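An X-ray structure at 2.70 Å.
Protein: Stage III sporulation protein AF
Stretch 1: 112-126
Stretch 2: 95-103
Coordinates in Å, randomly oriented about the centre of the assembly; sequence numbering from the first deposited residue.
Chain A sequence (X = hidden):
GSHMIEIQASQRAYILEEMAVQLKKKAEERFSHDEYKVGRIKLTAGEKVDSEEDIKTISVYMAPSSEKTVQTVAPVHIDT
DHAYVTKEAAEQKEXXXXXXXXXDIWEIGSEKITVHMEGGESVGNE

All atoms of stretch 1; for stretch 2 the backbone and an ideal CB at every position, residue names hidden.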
# COMPACT_ATOMS: atom_id res chain seq x y z
N LYS A 112 -3.83 -5.68 8.89
CA LYS A 112 -2.45 -5.91 8.48
C LYS A 112 -1.99 -5.00 7.36
O LYS A 112 -0.87 -5.17 6.88
CB LYS A 112 -2.25 -7.35 8.02
CG LYS A 112 -2.24 -8.40 9.10
CD LYS A 112 -1.90 -9.77 8.50
CE LYS A 112 -2.06 -10.88 9.54
NZ LYS A 112 -1.78 -12.24 8.96
N ILE A 113 -2.82 -4.06 6.90
CA ILE A 113 -2.50 -3.32 5.68
C ILE A 113 -2.41 -1.85 6.00
O ILE A 113 -3.38 -1.25 6.48
CB ILE A 113 -3.52 -3.56 4.55
CG1 ILE A 113 -3.78 -5.06 4.31
CG2 ILE A 113 -3.07 -2.89 3.26
CD1 ILE A 113 -4.91 -5.36 3.28
N THR A 114 -1.26 -1.26 5.72
CA THR A 114 -1.11 0.18 5.73
C THR A 114 -1.11 0.65 4.29
O THR A 114 -0.43 0.05 3.46
CB THR A 114 0.18 0.63 6.43
OG1 THR A 114 0.27 0.01 7.72
CG2 THR A 114 0.21 2.16 6.61
N VAL A 115 -1.84 1.71 4.00
CA VAL A 115 -1.88 2.28 2.66
C VAL A 115 -1.25 3.66 2.75
O VAL A 115 -1.79 4.55 3.43
CB VAL A 115 -3.31 2.36 2.11
CG1 VAL A 115 -3.32 3.08 0.76
CG2 VAL A 115 -3.92 0.99 1.99
N HIS A 116 -0.12 3.85 2.07
CA HIS A 116 0.53 5.16 1.99
C HIS A 116 0.17 5.82 0.66
O HIS A 116 0.35 5.24 -0.41
CB HIS A 116 2.05 5.04 2.16
CG HIS A 116 2.47 4.64 3.54
ND1 HIS A 116 2.48 5.52 4.60
CD2 HIS A 116 2.88 3.45 4.04
CE1 HIS A 116 2.88 4.89 5.70
NE2 HIS A 116 3.13 3.63 5.38
N MET A 117 -0.35 7.04 0.74
CA MET A 117 -0.99 7.69 -0.39
C MET A 117 -0.05 8.72 -1.01
O MET A 117 -0.30 9.93 -0.99
CB MET A 117 -2.29 8.35 0.06
CG MET A 117 -3.56 7.73 -0.50
SD MET A 117 -3.40 7.12 -2.18
CE MET A 117 -2.81 8.60 -3.02
N GLU A 118 1.04 8.24 -1.58
CA GLU A 118 1.99 9.19 -2.14
C GLU A 118 1.48 9.67 -3.49
O GLU A 118 0.70 8.99 -4.17
CB GLU A 118 3.39 8.58 -2.24
CG GLU A 118 4.42 9.14 -1.21
CD GLU A 118 4.64 10.68 -1.26
OE1 GLU A 118 3.78 11.43 -1.77
OE2 GLU A 118 5.71 11.13 -0.78
N GLY A 119 1.89 10.88 -3.87
CA GLY A 119 1.08 11.64 -4.79
C GLY A 119 -0.14 12.20 -4.10
O GLY A 119 -1.17 12.44 -4.75
N GLY A 120 -0.06 12.38 -2.78
CA GLY A 120 -1.15 12.87 -1.96
C GLY A 120 -0.65 13.08 -0.55
O GLY A 120 0.56 13.08 -0.31
N GLU A 121 -1.59 13.25 0.40
CA GLU A 121 -1.21 13.43 1.82
C GLU A 121 -2.24 12.67 2.68
O GLU A 121 -3.24 13.22 3.14
CB GLU A 121 -1.10 14.91 2.21
CG GLU A 121 0.09 15.66 1.57
CD GLU A 121 0.40 17.02 2.21
OE1 GLU A 121 1.40 17.66 1.81
OE2 GLU A 121 -0.34 17.45 3.12
N SER A 122 -1.96 11.38 2.87
CA SER A 122 -2.80 10.50 3.68
C SER A 122 -2.08 9.18 3.94
O SER A 122 -1.02 8.90 3.36
CB SER A 122 -4.16 10.24 3.01
OG SER A 122 -5.18 10.66 3.89
N VAL A 123 -2.66 8.38 4.84
CA VAL A 123 -2.17 7.05 5.17
C VAL A 123 -3.36 6.21 5.61
O VAL A 123 -4.42 6.74 5.93
CB VAL A 123 -1.08 7.03 6.28
CG1 VAL A 123 0.26 7.58 5.78
CG2 VAL A 123 -1.55 7.78 7.54
N GLY A 124 -3.16 4.89 5.62
CA GLY A 124 -4.11 3.97 6.19
C GLY A 124 -3.78 3.63 7.63
O GLY A 124 -2.94 4.28 8.27
N ASN A 125 -4.44 2.60 8.16
CA ASN A 125 -4.39 2.31 9.60
C ASN A 125 -2.99 1.86 10.01
O ASN A 125 -2.50 0.82 9.55
CB ASN A 125 -5.43 1.25 9.99
CG ASN A 125 -6.71 1.86 10.58
OD1 ASN A 125 -7.33 2.72 9.97
ND2 ASN A 125 -7.09 1.42 11.78
N GLU A 126 -2.35 2.67 10.88
CA GLU A 126 -1.01 2.47 11.53
C GLU A 126 0.19 2.22 10.58
O GLU A 126 0.95 3.15 10.28
CB GLU A 126 -1.09 1.35 12.60
CG GLU A 126 -1.19 -0.12 12.13
CD GLU A 126 -2.52 -0.79 12.46
OE1 GLU A 126 -2.65 -2.03 12.23
OE2 GLU A 126 -3.45 -0.06 12.91
OXT GLU A 126 0.48 1.13 10.09
N UNK A 95 -8.13 6.90 0.83
CA UNK A 95 -7.15 5.98 1.40
C UNK A 95 -7.82 4.72 1.94
O UNK A 95 -7.42 3.59 1.59
CB UNK A 95 -6.36 6.67 2.51
N UNK A 96 -8.86 4.89 2.75
CA UNK A 96 -9.53 3.74 3.33
C UNK A 96 -10.18 2.86 2.26
O UNK A 96 -10.42 1.67 2.49
CB UNK A 96 -10.58 4.20 4.34
N UNK A 97 -10.46 3.40 1.07
CA UNK A 97 -11.10 2.53 0.09
C UNK A 97 -10.11 1.62 -0.62
O UNK A 97 -10.42 0.44 -0.82
CB UNK A 97 -11.85 3.37 -0.94
N UNK A 98 -8.94 2.13 -1.01
CA UNK A 98 -7.85 1.25 -1.45
C UNK A 98 -7.54 0.18 -0.40
O UNK A 98 -7.30 -0.98 -0.74
CB UNK A 98 -6.59 2.07 -1.75
N UNK A 99 -7.54 0.54 0.89
CA UNK A 99 -7.38 -0.47 1.93
C UNK A 99 -8.37 -1.63 1.84
O UNK A 99 -7.98 -2.81 1.78
CB UNK A 99 -7.51 0.20 3.30
N UNK A 100 -9.67 -1.31 1.87
CA UNK A 100 -10.71 -2.33 1.75
C UNK A 100 -10.61 -3.09 0.42
O UNK A 100 -10.74 -4.31 0.38
CB UNK A 100 -12.09 -1.69 1.88
N UNK A 101 -10.39 -2.37 -0.68
CA UNK A 101 -10.25 -3.04 -1.96
C UNK A 101 -9.19 -4.12 -1.89
O UNK A 101 -9.41 -5.26 -2.32
CB UNK A 101 -9.91 -2.03 -3.06
N UNK A 102 -8.02 -3.79 -1.34
CA UNK A 102 -6.96 -4.79 -1.29
C UNK A 102 -7.27 -5.87 -0.27
O UNK A 102 -7.02 -7.06 -0.50
CB UNK A 102 -5.62 -4.13 -0.96
N UNK A 103 -7.86 -5.48 0.86
CA UNK A 103 -8.38 -6.46 1.81
C UNK A 103 -9.22 -7.52 1.11
O UNK A 103 -8.97 -8.73 1.23
CB UNK A 103 -9.21 -5.76 2.89

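Stretch 2 is a helix that runs at 138° to strand 113-116, a roughly antiparallel packing with an axial closest approach of 8.3 Å. The strand turns Ile113 and Val115 toward the helix, and Met117 follows them.

Position 95 points its CB toward stretch 1, and the ideal atom already lies 3.9 Å from Val123 O, 4.2 Å from Ser122 CB and 4.2 Å from Met117 CG. With so little space left, a small side chain such as alanine or serine suits it, alanine best against the apolar Met117 CG and Ser122 CB. It is Ala95, whose CB packs against Met117 CG at 4.2 Å.

At position 96 the CB points sideways, with nothing of stretch 1 within 5.5 Å. Long polar chains fit, and one of them could reach the amide of Asn125. The residue is Lys96; its aliphatic CE comes to 4.0 Å from Asn125 OD1. Position 97 is out of reach of stretch 1, so many polar residues would serve; it is Gln97.

Position 98 points toward stretch 1, its ideal CB 4.2 Å from Val115 CG1, with the Met117 thioether nearby. Isoleucine, leucine, valine or methionine would all pack here. The deposited Ile98 touches both neighbours: its CG2 is 4.2 Å from Val115 CG1, and its CD1 is 3.9 Å from Met117 SD.

Position 99 sits at the nearest backbone register, the CA of residue 99 lying 6.2 Å from Val115 CA. The CB points sideways, passing 3.9 Å from Val115 CG2, while the carbonyl of Ile113 offers an acceptor farther out. A long side chain with a donor at its end is favoured: glutamine fits well, and lysine or arginine is conceivable. The residue is Gln99. Its extended chain (chi1 and chi2 both t) carries NE2 to Ile113 O, a hydrogen bond of 3.1 Å with an N-H...acceptor angle of 155°, while its CB rests on Val115.

Position 100 points away and position 101 is out of reach; stretch 1 restricts neither. They are Thr100 and Gln101.

Position 102 turns back toward stretch 1, its ideal CB 4.5 Å from Ile113 CD1. Leucine, isoleucine or methionine would extend the apolar surface begun at 98. Leu102 does so, bringing CD1 to 4.5 Å from Val115 CG2.

Position 103 points sideways, its ideal CB 4.3 Å from Ile113 CD1, which also approaches the backbone N of 103 at 3.8 Å. A small apolar residue suits this edge, though larger ones could lead outward. Ala103 completes the contact, its CB 4.3 Å from Ile113 CD1.

Stretch 2, residues 95-103: AKQIQTQLA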
# COMPACT_ATOMS: atom_id res chain seq x y z
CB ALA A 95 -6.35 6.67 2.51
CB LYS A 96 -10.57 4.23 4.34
CG LYS A 96 -10.95 3.22 5.39
CD LYS A 96 -11.48 3.93 6.64
CE LYS A 96 -10.45 3.97 7.81
NZ LYS A 96 -10.66 5.24 8.57
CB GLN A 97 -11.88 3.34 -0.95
CG GLN A 97 -12.70 2.46 -1.92
CD GLN A 97 -12.59 2.89 -3.40
OE1 GLN A 97 -11.64 3.58 -3.80
NE2 GLN A 97 -13.62 2.55 -4.19
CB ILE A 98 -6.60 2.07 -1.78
CG1 ILE A 98 -6.93 3.09 -2.84
CG2 ILE A 98 -5.50 1.15 -2.27
CD1 ILE A 98 -6.07 4.34 -2.71
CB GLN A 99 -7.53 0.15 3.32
CG GLN A 99 -7.06 -0.80 4.41
CD GLN A 99 -7.37 -0.35 5.82
OE1 GLN A 99 -8.55 -0.13 6.16
NE2 GLN A 99 -6.34 -0.25 6.66
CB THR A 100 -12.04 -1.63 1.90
OG1 THR A 100 -11.98 -0.47 1.07
CG2 THR A 100 -12.26 -1.15 3.31
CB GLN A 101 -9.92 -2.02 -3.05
CG GLN A 101 -10.99 -1.79 -4.10
CD GLN A 101 -10.49 -1.00 -5.32
OE1 GLN A 101 -10.47 0.24 -5.31
NE2 GLN A 101 -10.10 -1.72 -6.37
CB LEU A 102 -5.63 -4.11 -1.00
CG LEU A 102 -5.15 -3.02 -1.95
CD1 LEU A 102 -4.13 -2.12 -1.21
CD2 LEU A 102 -4.55 -3.64 -3.16
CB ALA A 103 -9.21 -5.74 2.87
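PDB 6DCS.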